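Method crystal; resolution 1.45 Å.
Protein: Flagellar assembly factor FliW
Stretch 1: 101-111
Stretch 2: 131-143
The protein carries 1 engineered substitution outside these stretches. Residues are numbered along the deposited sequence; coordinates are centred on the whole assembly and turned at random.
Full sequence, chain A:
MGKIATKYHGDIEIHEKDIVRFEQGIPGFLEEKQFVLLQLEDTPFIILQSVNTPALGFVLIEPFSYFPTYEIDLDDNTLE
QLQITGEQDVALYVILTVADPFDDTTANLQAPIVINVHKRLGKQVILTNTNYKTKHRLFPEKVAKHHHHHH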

# COMPACT_ATOMS: atom_id res chain seq x y z
N PRO A 101 -2.14 0.29 -21.74
CA PRO A 101 -2.46 1.64 -21.26
C PRO A 101 -2.90 1.63 -19.80
O PRO A 101 -3.27 0.58 -19.27
CB PRO A 101 -3.60 2.08 -22.18
CG PRO A 101 -4.27 0.81 -22.63
CD PRO A 101 -3.29 -0.33 -22.43
N PHE A 102 -2.86 2.79 -19.14
CA PHE A 102 -3.12 2.83 -17.71
C PHE A 102 -4.52 2.33 -17.37
O PHE A 102 -4.74 1.84 -16.25
CB PHE A 102 -2.95 4.24 -17.17
CG PHE A 102 -3.17 4.34 -15.69
CD1 PHE A 102 -4.28 5.00 -15.18
CD2 PHE A 102 -2.28 3.76 -14.81
CE1 PHE A 102 -4.49 5.07 -13.82
CE2 PHE A 102 -2.48 3.83 -13.45
CZ PHE A 102 -3.58 4.48 -12.96
N ASP A 103 -5.47 2.44 -18.30
CA ASP A 103 -6.85 2.09 -18.02
C ASP A 103 -7.06 0.60 -17.80
O ASP A 103 -8.16 0.20 -17.44
CB ASP A 103 -7.74 2.56 -19.18
CG ASP A 103 -9.20 2.61 -18.81
OD1 ASP A 103 -9.55 3.46 -17.96
OD2 ASP A 103 -10.00 1.81 -19.35
N ASP A 104 -6.04 -0.23 -18.01
CA ASP A 104 -6.11 -1.65 -17.72
C ASP A 104 -5.50 -1.98 -16.36
O ASP A 104 -5.35 -3.16 -16.03
CB ASP A 104 -5.42 -2.46 -18.82
CG ASP A 104 -6.20 -2.46 -20.12
OD1 ASP A 104 -7.40 -2.09 -20.10
OD2 ASP A 104 -5.61 -2.82 -21.16
N THR A 105 -5.14 -0.97 -15.58
CA THR A 105 -4.49 -1.19 -14.29
C THR A 105 -5.47 -1.86 -13.32
O THR A 105 -6.67 -1.59 -13.33
CB THR A 105 -4.02 0.15 -13.74
OG1 THR A 105 -2.96 0.64 -14.57
CG2 THR A 105 -3.53 0.04 -12.29
N THR A 106 -4.93 -2.74 -12.48
CA THR A 106 -5.71 -3.43 -11.46
C THR A 106 -5.13 -3.15 -10.08
O THR A 106 -3.99 -2.70 -9.94
CB THR A 106 -5.73 -4.94 -11.69
OG1 THR A 106 -4.40 -5.46 -11.67
CG2 THR A 106 -6.38 -5.27 -13.03
N ALA A 107 -5.93 -3.45 -9.07
CA ALA A 107 -5.52 -3.37 -7.67
C ALA A 107 -5.71 -4.72 -6.99
O ALA A 107 -6.64 -5.47 -7.31
CB ALA A 107 -6.36 -2.33 -6.92
N ASN A 108 -4.83 -5.03 -6.04
CA ASN A 108 -4.96 -6.23 -5.21
C ASN A 108 -5.74 -5.85 -3.96
O ASN A 108 -5.18 -5.34 -2.99
CB ASN A 108 -3.59 -6.83 -4.87
CG ASN A 108 -3.71 -8.15 -4.12
OD1 ASN A 108 -4.72 -8.43 -3.48
ND2 ASN A 108 -2.68 -8.99 -4.23
N LEU A 109 -7.06 -6.10 -3.99
CA LEU A 109 -7.91 -5.82 -2.84
C LEU A 109 -7.81 -6.88 -1.75
O LEU A 109 -8.27 -6.64 -0.62
CB LEU A 109 -9.36 -5.66 -3.31
CG LEU A 109 -9.58 -4.56 -4.35
CD1 LEU A 109 -11.07 -4.41 -4.62
CD2 LEU A 109 -8.96 -3.25 -3.92
N GLN A 110 -7.21 -8.04 -2.04
CA GLN A 110 -7.04 -9.07 -1.02
C GLN A 110 -5.96 -8.73 -0.01
O GLN A 110 -6.00 -9.25 1.11
CB GLN A 110 -6.70 -10.41 -1.68
CG GLN A 110 -6.79 -11.60 -0.73
CD GLN A 110 -6.11 -12.86 -1.27
OE1 GLN A 110 -5.80 -12.95 -2.46
NE2 GLN A 110 -5.89 -13.83 -0.40
N ALA A 111 -5.00 -7.87 -0.36
CA ALA A 111 -3.80 -7.68 0.46
C ALA A 111 -3.50 -6.20 0.66
O ALA A 111 -2.47 -5.69 0.20
CB ALA A 111 -2.60 -8.41 -0.15
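Stretch 2 (131-143) NYKTKHRLFPEKV

How does stretch 2 approach stretch 1? It runs antiparallel, largely extended but with turns in the backbone at Thr134, Leu138 and Lys142, Tyr132 lying beside Gln110 and Phe139 beside Asp103. Tyr132 points toward the partner, its CB 3.9 Å from Leu109 CB. The CA-to-CB bond of Lys133 points away, but its carbonyl faces the partner: Gln110 N donates to Lys133 O at 3.3 Å, and Leu109 N makes a weak bond to the same oxygen at 3.2 Å.

Where do the backbones pair as strands? After Thr134, whose O lies 3.3 Å from Asn108 CA, comes the short strand 136-137. His136 N donates to Ala107 O and Ala107 N to His136 O, both at 2.9 Å, while Leu109 CD1 sits over the imidazole face, 3.4 Å from His136 CG. Arg137 faces Thr106 as a non-hydrogen-bonded pair, CA to CA 4.3 Å, and its NH1 meets Asp104 OD1 at 3.0 Å, nearly in line, as a salt bridge.

What holds the far end? Salt bridges and apolar contacts meet there. Leu138 N reaches Thr105 O at 3.1 Å, and Leu138 CD1 packs 3.9 Å from Ala107 CB. Phe139 CE2 lies 3.7 Å from Phe102 CE1, the rings oblique. Finally, the CA-to-CB bond of Lys142 points toward stretch 1, and Lys142 NZ is modelled in a salt bridge with Asp103 OD2; at 2.3 Å the distance is very short and the place of NZ is less sure.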

# COMPACT_ATOMS: atom_id res chain seq x y z
N ASN A 131 -14.25 -12.07 -0.27
CA ASN A 131 -14.58 -12.14 -1.68
C ASN A 131 -13.56 -11.42 -2.56
O ASN A 131 -13.66 -11.50 -3.79
CB ASN A 131 -15.93 -11.45 -1.88
CG ASN A 131 -16.07 -10.19 -1.02
OD1 ASN A 131 -15.36 -10.03 -0.03
ND2 ASN A 131 -16.98 -9.31 -1.41
N TYR A 132 -12.61 -10.71 -1.97
CA TYR A 132 -11.69 -9.87 -2.72
C TYR A 132 -10.58 -10.70 -3.35
O TYR A 132 -10.14 -11.71 -2.79
CB TYR A 132 -11.09 -8.81 -1.80
CG TYR A 132 -12.11 -7.84 -1.26
CD1 TYR A 132 -12.92 -7.09 -2.12
CD2 TYR A 132 -12.29 -7.67 0.10
CE1 TYR A 132 -13.85 -6.21 -1.64
CE2 TYR A 132 -13.23 -6.78 0.60
CZ TYR A 132 -14.01 -6.05 -0.27
OH TYR A 132 -14.94 -5.17 0.21
N LYS A 133 -10.14 -10.26 -4.52
CA LYS A 133 -9.17 -10.98 -5.34
C LYS A 133 -7.91 -10.14 -5.53
O LYS A 133 -7.81 -9.00 -5.09
CB LYS A 133 -9.77 -11.40 -6.68
CG LYS A 133 -11.23 -11.82 -6.61
CD LYS A 133 -11.34 -13.20 -5.95
CE LYS A 133 -12.66 -13.88 -6.26
NZ LYS A 133 -12.44 -15.20 -6.91
N THR A 134 -6.92 -10.74 -6.19
CA THR A 134 -5.64 -10.10 -6.42
C THR A 134 -5.66 -9.10 -7.57
O THR A 134 -4.72 -8.32 -7.71
CB THR A 134 -4.56 -11.16 -6.63
OG1 THR A 134 -4.76 -11.78 -7.91
CG2 THR A 134 -4.64 -12.21 -5.55
N LYS A 135 -6.70 -9.11 -8.40
CA LYS A 135 -6.79 -8.21 -9.53
C LYS A 135 -8.22 -7.73 -9.65
O LYS A 135 -9.13 -8.52 -9.95
CB LYS A 135 -6.33 -8.90 -10.82
CG LYS A 135 -4.82 -8.84 -11.03
CD LYS A 135 -4.25 -10.18 -11.45
CE LYS A 135 -4.43 -10.42 -12.94
NZ LYS A 135 -3.53 -11.51 -13.43
N HIS A 136 -8.44 -6.44 -9.37
CA HIS A 136 -9.70 -5.77 -9.64
C HIS A 136 -9.38 -4.56 -10.51
O HIS A 136 -8.58 -3.71 -10.11
CB HIS A 136 -10.34 -5.27 -8.34
CG HIS A 136 -10.87 -6.36 -7.45
ND1 HIS A 136 -12.21 -6.59 -7.26
CD2 HIS A 136 -10.22 -7.24 -6.65
CE1 HIS A 136 -12.38 -7.58 -6.41
NE2 HIS A 136 -11.18 -8.00 -6.02
N ARG A 137 -10.00 -4.48 -11.69
CA ARG A 137 -9.83 -3.31 -12.55
C ARG A 137 -10.26 -2.03 -11.84
O ARG A 137 -11.32 -1.96 -11.22
CB ARG A 137 -10.64 -3.45 -13.84
CG ARG A 137 -10.05 -4.37 -14.89
CD ARG A 137 -10.95 -4.45 -16.14
NE ARG A 137 -11.17 -3.14 -16.75
CZ ARG A 137 -10.38 -2.60 -17.67
NH1 ARG A 137 -9.28 -3.22 -18.09
NH2 ARG A 137 -10.67 -1.41 -18.17
N LEU A 138 -9.44 -0.98 -12.00
CA LEU A 138 -9.81 0.34 -11.51
C LEU A 138 -10.87 0.99 -12.38
O LEU A 138 -11.57 1.90 -11.92
CB LEU A 138 -8.58 1.26 -11.49
CG LEU A 138 -7.69 1.22 -10.25
CD1 LEU A 138 -7.06 -0.15 -10.04
CD2 LEU A 138 -6.61 2.29 -10.39
N PHE A 139 -10.98 0.59 -13.65
CA PHE A 139 -11.86 1.25 -14.60
C PHE A 139 -12.78 0.23 -15.25
O PHE A 139 -12.42 -0.94 -15.40
CB PHE A 139 -11.04 1.95 -15.69
CG PHE A 139 -10.06 2.96 -15.16
CD1 PHE A 139 -10.46 4.27 -14.93
CD2 PHE A 139 -8.76 2.60 -14.89
CE1 PHE A 139 -9.56 5.20 -14.43
CE2 PHE A 139 -7.86 3.53 -14.39
CZ PHE A 139 -8.26 4.83 -14.16
N PRO A 140 -13.98 0.65 -15.65
CA PRO A 140 -14.86 -0.28 -16.37
C PRO A 140 -14.23 -0.72 -17.68
O PRO A 140 -13.32 -0.09 -18.22
CB PRO A 140 -16.13 0.54 -16.60
CG PRO A 140 -15.70 1.96 -16.50
CD PRO A 140 -14.56 2.00 -15.53
N GLU A 141 -14.71 -1.85 -18.18
CA GLU A 141 -14.23 -2.35 -19.46
C GLU A 141 -14.65 -1.40 -20.58
O GLU A 141 -15.77 -0.89 -20.59
CB GLU A 141 -14.82 -3.73 -19.70
CG GLU A 141 -14.19 -4.83 -18.86
CD GLU A 141 -12.81 -5.23 -19.34
OE1 GLU A 141 -12.25 -6.22 -18.82
OE2 GLU A 141 -12.27 -4.56 -20.25
N LYS A 142 -13.73 -1.13 -21.52
CA LYS A 142 -14.12 -0.36 -22.69
C LYS A 142 -14.29 -1.18 -23.95
O LYS A 142 -15.08 -0.80 -24.81
CB LYS A 142 -13.13 0.76 -23.01
CG LYS A 142 -13.13 1.94 -22.06
CD LYS A 142 -12.32 3.05 -22.70
CE LYS A 142 -10.85 2.70 -22.74
NZ LYS A 142 -10.24 2.88 -21.42
N VAL A 143 -13.55 -2.29 -24.08
CA VAL A 143 -13.61 -3.07 -25.30
C VAL A 143 -14.95 -3.77 -25.39
O VAL A 143 -15.47 -4.32 -24.40
CB VAL A 143 -12.43 -4.06 -25.34
CG1 VAL A 143 -12.56 -5.02 -26.50
CG2 VAL A 143 -11.10 -3.30 -25.42
O HOH W 1 -8.81 -0.96 -15.09
O HOH W 2 -7.49 -5.18 -17.31
O HOH W 3 -3.73 -6.11 -9.09